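Local atomic coordinates of ribosome inactivating type 1 protein (Iris hollandica, PDB entry 3MVG), a protein that is a type 1 ribosome-inactivating protein, a member of a family of plant proteins that disable ribosomes. Residues 19-22 against 23-26; 41-45 against 46-50; 65-68 against 69-72. All coordinates share one frame; numbering follows the deposited sequence. Where two conformers were deposited one is given.

Contact 1: 19-22 against 23-26; sequences FLQN and LRNR
Leu-23 packs back along the helix onto Phe-19 and Leu-20, and these three hydrocarbon side chains make the buried, apolar part of the contact. With CG swung opposite its own backbone N (chi1 176°), Leu-23 brings one methyl to both neighbours: its CD2 lies 4.3 Å from CZ of Phe-19 and 4.3 Å from CD2 of Leu-20. Branched and aromatic residues suit this face because it is buried against Val-52 of strand 49-55 and Val-159 of helix 146-164. Beneath it backbone bonds run i to i+4, as from Arg-24 N to Leu-20 O at 2.9 Å.

Arg-24 marks the change from apolar to polar. Its extended chain runs past Leu-20, CG resting 3.3 Å from Leu-20 O, and the guanidinium reaches back to Gln-21. NH1 of Arg-24 gives a hydrogen bond of 3.1 Å to OE1 of Gln-21, approaching from above the carbonyl plane, with the two flat groups 35° apart. OE1 also accepts from Arg-166, and Glu-169, in a salt bridge with NH2 of Arg-24, probably offsets part of the positive charge. NE is held by the backbone oxygen of Ala-163, near the end of helix 146-164.

The grip is looser on the outer side. NE2 of Gln-21 makes a weak bond of 3.0 Å to OD1 of Asn-25, the amide planes turned 64° from each other; both residues pack on Gln-179 of the second subunit. Beyond them a water accepts from ND2 of Asn-25 at 3.1 Å and, in the guanidinium plane, from NH1 of the long, bent, solvent-exposed Arg-26 at 2.8 Å. A greasy side and a polar one mark an amphipathic alpha-helix, here helix 13-27 packed on the mixed sheet of the ribosome-inactivating fold.

Contact 2: 41-45 against 46-50; sequences AQSGS and QQDLL
Gln-46 follows Ser-45 directly and starts a short 3-10 segment, its side chain leading off the turn toward Gln-93 and Val-94 of helix 92-95. Gln-47 comes next, and its backbone N bonds to Ser-45 OG at 3.3 Å. The same hydroxyl donates to Ser-43 OG, so the two serines are joined side chain to side chain.

Asp-48 is where the turn closes. Its N reaches Ser-45 O at 3.0 Å, and its carboxylate, the one buried group in a mostly exposed turn, gathers the donors of 43-44. With chi1 at -67°, CG stands beside its own backbone N, and OD1 takes Ser-43 N at 3.0 Å on the syn side. Ser-43 OG meets the same oxygen at 2.7 Å, coming from above the carboxylate plane. OD2 receives Gly-44 N at 2.9 Å. An acid suits this place, since its two oxygens can serve several donors at once, and this setting would probably favour the charged form. Ser-43 OG, a donor here, also accepts from Ser-45 N in an ST turn. Gly-44 has backbone angles at which a CB would jam against the carbonyl O of Ser-43, hence glycine.

Leu-49 carries the chain into strand 49-55 against Val-94, and Leu-50 sets its side chain on helix 13-27 while its backbone pairs with Leu-66 of strand 61-67.

Contact 3: 65-68 against 69-72; sequences VLNR and VNAY. With SO4 (sulfate ion), chain C.
Ala-71 turns back toward Asn-67 in a left-handed helical conformation (phi 61°, psi 22°), a region where glycine is more at ease; alanine pays a modest strain there, and its methyl, pointing away from 65-68, packs on Leu-246. Its N lies 2.7 Å from Asn-67 O in a bent, weak hydrogen bond, while Asn-70 N bonds to that oxygen at 3.2 Å.

One residue on, Tyr-72 O accepts from Asn-67 N at 2.9 Å. Ala-71 and Tyr-72 thus both face Asn-67 in a G1 beta bulge, placed where strand 61-67 turns into strand 72-78.

Two asparagines stiffen the turn with their side-chain oxygens. Asn-67 extends CG opposite its backbone N (chi1 -179°), placing OD1 3.0 Å from Val-69 N, which sits above the amide's carbonyl plane; its ND2 is taken by Gln-42. Asn-70 OD1 accepts from Tyr-72 N at 3.1 Å, forming an Asx turn.

Arg-68 points its side chain elsewhere. Backbone oxygens of Arg-26, Gln-47 and Ser-28 hold NE, NH1 and NH2. The guanidinium edge also meets a sulfate ion, probably a crystallisation component, with nearly straight bonds from NH1 to O1 (3.1 Å) and NH2 to O3 (2.9 Å).

How the contacts relate
Contact 1 and contact 3 are partly buried, whereas contact 2 lies at the surface with Asp-48 as its buried acid. Contacts 2 and 3 hold neighbouring strands of one sheet: Asp-48 O and Leu-50 O probably accept from Arg-68 N and Leu-66 N. Contact 1 belongs to the helix laid on that sheet and meets contact 2 through hydrocarbon, Leu-23 on Leu-50. Arg-68 ties all three together through its guanidinium. Regular helix bonds run through 19-26, with apolar packing on one side and amide and guanidinium bonds on the other; a carboxylate collects donors in 41-50, and backbone bonds with asparagine amides shape the hairpin turn of 65-72.

Contact 1: 19-22 against 23-26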
ATOM      1  N   PHE A  19      -0.482  11.050  -7.942  1.00 10.75           N
ATOM      2  CA  PHE A  19      -1.421  11.070  -9.054  1.00 10.33           C
ATOM      3  C   PHE A  19      -2.766  10.444  -8.661  1.00  9.78           C
ATOM      4  O   PHE A  19      -3.810  11.056  -8.829  1.00 10.08           O
ATOM      5  CB  PHE A  19      -0.798  10.378 -10.275  1.00 10.89           C
ATOM      6  CG  PHE A  19      -1.802   9.848 -11.266  1.00 10.75           C
ATOM      7  CD1 PHE A  19      -2.688  10.702 -11.914  1.00 11.12           C
ATOM      8  CD2 PHE A  19      -1.844   8.501 -11.571  1.00 11.49           C
ATOM      9  CE1 PHE A  19      -3.620  10.219 -12.837  1.00 12.19           C
ATOM     10  CE2 PHE A  19      -2.769   8.006 -12.495  1.00 12.43           C
ATOM     11  CZ  PHE A  19      -3.658   8.870 -13.127  1.00 12.06           C
ATOM     12  N   LEU A  20      -2.725   9.241  -8.111  1.00  9.41           N
ATOM     13  CA  LEU A  20      -3.960   8.556  -7.749  1.00  9.42           C
ATOM     14  C   LEU A  20      -4.720   9.300  -6.672  1.00  9.87           C
ATOM     15  O   LEU A  20      -5.947   9.325  -6.693  1.00  9.72           O
ATOM     16  CB  LEU A  20      -3.679   7.126  -7.299  1.00  9.80           C
ATOM     17  CG  LEU A  20      -3.180   6.172  -8.386  1.00 10.16           C
ATOM     18  CD1 LEU A  20      -2.992   4.815  -7.760  1.00 11.26           C
ATOM     19  CD2 LEU A  20      -4.160   6.071  -9.555  1.00 10.89           C
ATOM     20  N   GLN A  21      -4.014   9.897  -5.719  1.00  9.94           N
ATOM     21  CA  GLN A  21      -4.716  10.603  -4.652  1.00 10.89           C
ATOM     22  C   GLN A  21      -5.402  11.852  -5.190  1.00 11.33           C
ATOM     23  O   GLN A  21      -6.556  12.134  -4.842  1.00 11.46           O
ATOM     24  CB  GLN A  21      -3.790  10.921  -3.475  1.00 11.34           C
ATOM     25  CG  GLN A  21      -4.552  11.453  -2.256  1.00 11.66           C
ATOM     26  CD  GLN A  21      -5.659  10.511  -1.812  1.00 11.06           C
ATOM     27  OE1 GLN A  21      -5.479   9.297  -1.770  1.00 12.71           O
ATOM     28  NE2 GLN A  21      -6.816  11.069  -1.475  1.00 11.82           N
ATOM     29  N   ASN A  22      -4.717  12.605  -6.046  0.50 11.75           N
ATOM     30  CA  ASN A  22      -5.347  13.752  -6.703  0.50 12.34           C
ATOM     31  C   ASN A  22      -6.548  13.322  -7.541  0.50 11.66           C
ATOM     32  O   ASN A  22      -7.579  14.000  -7.579  0.50 11.50           O
ATOM     33  CB  ASN A  22      -4.336  14.510  -7.565  0.50 13.10           C
ATOM     34  CG  ASN A  22      -3.438  15.410  -6.748  0.50 14.99           C
ATOM     35  OD1 ASN A  22      -3.860  15.981  -5.741  0.50 17.79           O
ATOM     36  ND2 ASN A  22      -2.193  15.554  -7.183  0.50 17.52           N
ATOM     37  N   LEU A  23      -6.415  12.180  -8.203  1.00 10.76           N
ATOM     38  CA  LEU A  23      -7.516  11.617  -8.955  1.00 10.51           C
ATOM     39  C   LEU A  23      -8.724  11.297  -8.049  1.00  9.73           C
ATOM     40  O   LEU A  23      -9.852  11.694  -8.343  1.00 10.10           O
ATOM     41  CB  LEU A  23      -7.028  10.387  -9.722  1.00 11.18           C
ATOM     42  CG  LEU A  23      -8.082   9.614 -10.499  1.00 12.29           C
ATOM     43  CD1 LEU A  23      -8.742  10.467 -11.562  1.00 15.02           C
ATOM     44  CD2 LEU A  23      -7.444   8.398 -11.127  1.00 13.31           C
ATOM     45  N   ARG A  24      -8.478  10.619  -6.935  1.00  9.45           N
ATOM     46  CA  ARG A  24      -9.553  10.305  -5.990  1.00  9.52           C
ATOM     47  C   ARG A  24     -10.228  11.578  -5.491  1.00  9.85           C
ATOM     48  O   ARG A  24     -11.451  11.621  -5.357  1.00 10.37           O
ATOM     49  CB  ARG A  24      -9.030   9.508  -4.796  1.00  9.50           C
ATOM     50  CG  ARG A  24      -8.541   8.112  -5.129  1.00  9.39           C
ATOM     51  CD  ARG A  24      -8.244   7.314  -3.854  1.00  9.93           C
ATOM     52  NE  ARG A  24      -7.514   6.103  -4.214  1.00  9.15           N
ATOM     53  CZ  ARG A  24      -6.190   5.969  -4.185  1.00  9.05           C
ATOM     54  NH1 ARG A  24      -5.418   6.944  -3.712  1.00  9.98           N
ATOM     55  NH2 ARG A  24      -5.642   4.847  -4.618  1.00  9.78           N
ATOM     56  N   ASN A  25      -9.435  12.610  -5.215  1.00 10.05           N
ATOM     57  CA  ASN A  25      -9.975  13.867  -4.693  1.00 10.65           C
ATOM     58  C   ASN A  25     -10.915  14.563  -5.674  1.00 10.85           C
ATOM     59  O   ASN A  25     -11.905  15.179  -5.266  1.00 11.28           O
ATOM     60  CB  ASN A  25      -8.837  14.804  -4.270  1.00 11.04           C
ATOM     61  CG  ASN A  25      -8.089  14.307  -3.050  1.00 12.17           C
ATOM     62  OD1 ASN A  25      -8.526  13.406  -2.341  1.00 13.00           O
ATOM     63  ND2 ASN A  25      -6.931  14.904  -2.802  1.00 14.62           N
ATOM     64  N   ARG A  26     -10.621  14.447  -6.963  1.00 10.54           N
ATOM     65  CA  ARG A  26     -11.477  15.021  -8.001  1.00 11.00           C
ATOM     66  C   ARG A  26     -12.679  14.142  -8.346  1.00 10.68           C
ATOM     67  O   ARG A  26     -13.739  14.652  -8.705  1.00 11.53           O
ATOM     68  CB  ARG A  26     -10.676  15.327  -9.271  1.00 11.10           C
ATOM     69  CG  ARG A  26      -9.477  16.288  -9.100  1.00 12.39           C
ATOM     70  CD  ARG A  26      -9.859  17.753  -8.822  1.00 14.55           C
ATOM     71  NE  ARG A  26     -10.376  17.961  -7.466  1.00 13.98           N
ATOM     72  CZ  ARG A  26      -9.626  17.991  -6.368  1.00 15.40           C
ATOM     73  NH1 ARG A  26      -8.305  17.838  -6.449  1.00 18.00           N
ATOM     74  NH2 ARG A  26     -10.195  18.175  -5.186  1.00 16.38           N
TER
HETATM   75  O   HOH W   1      -6.151  17.121  -4.821  1.00 26.78           O

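Contact 2: 41-45 against 46-50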
ATOM      1  N   ALA A  41     -23.661  11.164  -7.350  1.00 12.99           N
ATOM      2  CA  ALA A  41     -24.826  10.703  -8.094  1.00 14.73           C
ATOM      3  C   ALA A  41     -24.732  11.215  -9.540  1.00 15.76           C
ATOM      4  O   ALA A  41     -24.170  12.285  -9.790  1.00 16.92           O
ATOM      5  CB  ALA A  41     -26.097  11.209  -7.431  1.00 15.24           C
ATOM      6  N   GLN A  42     -25.270  10.454 -10.490  1.00 17.69           N
ATOM      7  CA  GLN A  42     -25.261  10.894 -11.892  1.00 19.20           C
ATOM      8  C   GLN A  42     -26.169  12.117 -12.079  1.00 19.77           C
ATOM      9  O   GLN A  42     -27.336  12.092 -11.684  1.00 20.19           O
ATOM     10  CB  GLN A  42     -25.637   9.748 -12.841  1.00 19.89           C
ATOM     11  CG  GLN A  42     -25.235  10.008 -14.297  1.00 21.74           C
ATOM     12  CD  GLN A  42     -24.685   8.778 -15.017  1.00 24.87           C
ATOM     13  OE1 GLN A  42     -23.728   8.139 -14.563  1.00 24.93           O
ATOM     14  NE2 GLN A  42     -25.271   8.462 -16.166  1.00 26.61           N
ATOM     15  N   SER A  43     -25.615  13.189 -12.645  1.00 20.28           N
ATOM     16  CA  SER A  43     -26.363  14.430 -12.867  1.00 21.02           C
ATOM     17  C   SER A  43     -26.845  14.576 -14.307  1.00 21.63           C
ATOM     18  O   SER A  43     -27.797  15.314 -14.572  1.00 22.43           O
ATOM     19  CB  SER A  43     -25.528  15.653 -12.478  1.00 21.11           C
ATOM     20  OG  SER A  43     -24.500  15.910 -13.423  1.00 21.18           O
ATOM     21  N   GLY A  44     -26.181  13.885 -15.227  1.00 21.58           N
ATOM     22  CA  GLY A  44     -26.469  14.019 -16.653  1.00 21.71           C
ATOM     23  C   GLY A  44     -25.763  15.203 -17.292  1.00 21.69           C
ATOM     24  O   GLY A  44     -25.995  15.512 -18.463  1.00 22.42           O
ATOM     25  N   SER A  45     -24.896  15.865 -16.527  1.00 21.28           N
ATOM     26  CA  SER A  45     -24.144  17.014 -17.017  1.00 20.61           C
ATOM     27  C   SER A  45     -22.640  16.738 -17.065  1.00 20.13           C
ATOM     28  O   SER A  45     -22.171  15.711 -16.565  1.00 20.02           O
ATOM     29  CB  SER A  45     -24.421  18.240 -16.151  1.00 20.74           C
ATOM     30  OG  SER A  45     -23.689  18.171 -14.941  1.00 21.24           O
ATOM     31  N   GLN A  46     -21.898  17.675 -17.650  1.00 19.15           N
ATOM     32  CA  GLN A  46     -20.436  17.610 -17.750  1.00 18.81           C
ATOM     33  C   GLN A  46     -19.743  17.557 -16.394  1.00 17.73           C
ATOM     34  O   GLN A  46     -18.578  17.170 -16.315  1.00 16.89           O
ATOM     35  CB  GLN A  46     -19.899  18.815 -18.529  1.00 19.30           C
ATOM     36  CG  GLN A  46     -20.002  18.682 -20.036  1.00 21.78           C
ATOM     37  CD  GLN A  46     -19.490  19.903 -20.763  1.00 23.50           C
ATOM     38  OE1 GLN A  46     -18.542  20.555 -20.318  1.00 26.66           O
ATOM     39  NE2 GLN A  46     -20.114  20.223 -21.887  1.00 25.67           N
ATOM     40  N   GLN A  47     -20.449  17.963 -15.340  1.00 16.98           N
ATOM     41  CA  GLN A  47     -19.923  17.873 -13.978  1.00 16.59           C
ATOM     42  C   GLN A  47     -19.616  16.424 -13.599  1.00 16.02           C
ATOM     43  O   GLN A  47     -18.818  16.188 -12.692  1.00 16.07           O
ATOM     44  CB  GLN A  47     -20.901  18.512 -12.978  1.00 16.62           C
ATOM     45  CG  GLN A  47     -20.362  18.617 -11.540  1.00 17.90           C
ATOM     46  CD  GLN A  47     -21.083  19.649 -10.680  1.00 19.42           C
ATOM     47  OE1 GLN A  47     -21.257  19.453  -9.471  1.00 20.09           O
ATOM     48  NE2 GLN A  47     -21.491  20.754 -11.293  1.00 18.97           N
ATOM     49  N   ASP A  48     -20.250  15.479 -14.297  1.00 15.73           N
ATOM     50  CA  ASP A  48     -20.048  14.041 -14.088  1.00 15.66           C
ATOM     51  C   ASP A  48     -18.719  13.533 -14.643  1.00 14.78           C
ATOM     52  O   ASP A  48     -18.358  12.395 -14.377  1.00 14.83           O
ATOM     53  CB  ASP A  48     -21.135  13.212 -14.798  1.00 16.91           C
ATOM     54  CG  ASP A  48     -22.533  13.389 -14.218  0.80 17.83           C
ATOM     55  OD1 ASP A  48     -22.696  13.890 -13.088  0.80 19.59           O
ATOM     56  OD2 ASP A  48     -23.483  12.991 -14.933  0.80 20.79           O
ATOM     57  N   LEU A  49     -18.024  14.329 -15.454  1.00 13.94           N
ATOM     58  CA  LEU A  49     -16.841  13.837 -16.171  1.00 14.12           C
ATOM     59  C   LEU A  49     -15.527  14.325 -15.585  1.00 13.71           C
ATOM     60  O   LEU A  49     -15.463  15.369 -14.923  1.00 14.32           O
ATOM     61  CB  LEU A  49     -16.919  14.196 -17.661  1.00 14.69           C
ATOM     62  CG  LEU A  49     -18.155  13.702 -18.419  1.00 16.15           C
ATOM     63  CD1 LEU A  49     -18.128  14.172 -19.874  1.00 18.23           C
ATOM     64  CD2 LEU A  49     -18.302  12.186 -18.348  1.00 16.56           C
ATOM     65  N   LEU A  50     -14.473  13.551 -15.827  1.00 12.86           N
ATOM     66  CA  LEU A  50     -13.129  13.929 -15.443  1.00 12.95           C
ATOM     67  C   LEU A  50     -12.187  13.439 -16.530  1.00 12.84           C
ATOM     68  O   LEU A  50     -12.336  12.328 -17.030  1.00 13.77           O
ATOM     69  CB  LEU A  50     -12.780  13.304 -14.087  1.00 13.09           C
ATOM     70  CG  LEU A  50     -11.443  13.708 -13.479  1.00 14.46           C
ATOM     71  CD1 LEU A  50     -11.434  15.175 -13.099  1.00 16.17           C
ATOM     72  CD2 LEU A  50     -11.174  12.855 -12.263  1.00 16.18           C
TER
HETATM   73  O   HOH W   2     -21.418  13.713 -11.054  1.00 38.87           O

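Contact 3: 65-68 against 69-72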
ATOM      1  N   VAL A  65     -11.380   9.602 -20.531  1.00 10.99           N
ATOM      2  CA  VAL A  65     -12.549  10.266 -19.975  1.00 10.83           C
ATOM      3  C   VAL A  65     -13.146   9.318 -18.956  1.00 10.47           C
ATOM      4  O   VAL A  65     -13.519   8.190 -19.292  1.00 11.04           O
ATOM      5  CB  VAL A  65     -13.585  10.614 -21.063  1.00 10.66           C
ATOM      6  CG1 VAL A  65     -14.755  11.394 -20.461  1.00 11.75           C
ATOM      7  CG2 VAL A  65     -12.923  11.391 -22.200  1.00 11.29           C
ATOM      8  N   LEU A  66     -13.200   9.761 -17.704  0.50 10.30           N
ATOM      9  CA  LEU A  66     -13.819   8.978 -16.650  0.50 10.33           C
ATOM     10  C   LEU A  66     -15.176   9.554 -16.296  0.50 10.11           C
ATOM     11  O   LEU A  66     -15.404  10.760 -16.389  0.50  9.72           O
ATOM     12  CB  LEU A  66     -12.926   8.925 -15.408  0.50 10.29           C
ATOM     13  CG  LEU A  66     -11.817   7.865 -15.432  0.50 10.44           C
ATOM     14  CD1 LEU A  66     -10.819   8.115 -16.560  0.50 11.36           C
ATOM     15  CD2 LEU A  66     -11.114   7.811 -14.081  0.50 11.33           C
ATOM     16  N   ASN A  67     -16.081   8.663 -15.916  1.00 10.48           N
ATOM     17  CA  ASN A  67     -17.331   9.043 -15.297  1.00 10.46           C
ATOM     18  C   ASN A  67     -17.060   9.089 -13.792  1.00  9.77           C
ATOM     19  O   ASN A  67     -16.669   8.090 -13.194  1.00 10.11           O
ATOM     20  CB  ASN A  67     -18.399   8.012 -15.644  1.00 11.11           C
ATOM     21  CG  ASN A  67     -19.762   8.340 -15.062  1.00 12.08           C
ATOM     22  OD1 ASN A  67     -19.942   9.325 -14.346  1.00 12.30           O
ATOM     23  ND2 ASN A  67     -20.743   7.503 -15.382  1.00 14.96           N
ATOM     24  N   ARG A  68     -17.232  10.255 -13.181  1.00  9.93           N
ATOM     25  CA  ARG A  68     -17.006  10.387 -11.745  1.00 10.27           C
ATOM     26  C   ARG A  68     -17.935   9.496 -10.911  1.00 10.21           C
ATOM     27  O   ARG A  68     -17.587   9.106  -9.803  1.00 10.37           O
ATOM     28  CB  ARG A  68     -17.161  11.840 -11.293  1.00 10.70           C
ATOM     29  CG  ARG A  68     -16.098  12.799 -11.830  1.00 10.72           C
ATOM     30  CD  ARG A  68     -16.379  14.265 -11.464  1.00 11.38           C
ATOM     31  NE  ARG A  68     -16.377  14.474 -10.016  1.00 11.05           N
ATOM     32  CZ  ARG A  68     -17.359  15.031  -9.307  1.00 11.70           C
ATOM     33  NH1 ARG A  68     -18.458  15.505  -9.885  1.00 13.12           N
ATOM     34  NH2 ARG A  68     -17.216  15.146  -7.993  1.00 13.01           N
ATOM     35  N   VAL A  69     -19.109   9.172 -11.445  1.00 10.24           N
ATOM     36  CA  VAL A  69     -20.079   8.323 -10.740  1.00 10.55           C
ATOM     37  C   VAL A  69     -19.493   6.948 -10.405  1.00 10.27           C
ATOM     38  O   VAL A  69     -19.749   6.399  -9.339  1.00 10.35           O
ATOM     39  CB  VAL A  69     -21.410   8.200 -11.546  1.00 11.18           C
ATOM     40  CG1 VAL A  69     -22.412   7.272 -10.862  1.00 11.76           C
ATOM     41  CG2 VAL A  69     -22.026   9.570 -11.752  1.00 11.74           C
ATOM     42  N   ASN A  70     -18.695   6.393 -11.311  1.00 10.25           N
ATOM     43  CA  ASN A  70     -18.157   5.059 -11.074  1.00 10.36           C
ATOM     44  C   ASN A  70     -16.638   4.955 -11.217  1.00 10.16           C
ATOM     45  O   ASN A  70     -16.073   3.863 -11.118  1.00 10.58           O
ATOM     46  CB  ASN A  70     -18.880   4.006 -11.934  1.00 11.07           C
ATOM     47  CG  ASN A  70     -18.638   4.186 -13.417  1.00 11.84           C
ATOM     48  OD1 ASN A  70     -17.952   5.115 -13.849  1.00 11.19           O
ATOM     49  ND2 ASN A  70     -19.196   3.275 -14.213  1.00 14.07           N
ATOM     50  N   ALA A  71     -15.987   6.097 -11.438  1.00 10.29           N
ATOM     51  CA  ALA A  71     -14.524   6.180 -11.613  1.00 10.76           C
ATOM     52  C   ALA A  71     -14.010   5.381 -12.808  1.00 10.91           C
ATOM     53  O   ALA A  71     -12.827   5.039 -12.867  1.00 11.83           O
ATOM     54  CB  ALA A  71     -13.790   5.765 -10.329  1.00 11.48           C
ATOM     55  N   TYR A  72     -14.881   5.110 -13.775  1.00 10.69           N
ATOM     56  CA  TYR A  72     -14.551   4.212 -14.878  1.00 10.78           C
ATOM     57  C   TYR A  72     -14.431   4.932 -16.220  1.00 10.41           C
ATOM     58  O   TYR A  72     -15.030   5.975 -16.452  1.00 10.66           O
ATOM     59  CB  TYR A  72     -15.606   3.110 -14.981  1.00 10.86           C
ATOM     60  CG  TYR A  72     -15.101   1.794 -15.534  1.00 11.24           C
ATOM     61  CD1 TYR A  72     -15.397   1.396 -16.842  1.00 11.12           C
ATOM     62  CD2 TYR A  72     -14.345   0.940 -14.738  1.00 10.79           C
ATOM     63  CE1 TYR A  72     -14.957   0.167 -17.339  1.00 11.29           C
ATOM     64  CE2 TYR A  72     -13.911  -0.290 -15.211  1.00 11.71           C
ATOM     65  CZ  TYR A  72     -14.215  -0.664 -16.513  1.00 11.39           C
ATOM     66  OH  TYR A  72     -13.766  -1.881 -16.981  1.00 12.60           O
TER
HETATM   67  S   SO4 C 276     -20.782  16.408  -6.896  0.50345.56           S
HETATM   68  O1  SO4 C 276     -20.792  16.688  -8.281  0.50345.56           O
HETATM   69  O2  SO4 C 276     -21.513  15.292  -6.438  0.50345.56           O
HETATM   70  O3  SO4 C 276     -19.496  16.116  -6.484  0.50345.57           O
HETATM   71  O4  SO4 C 276     -21.215  17.652  -6.276  0.50345.57           O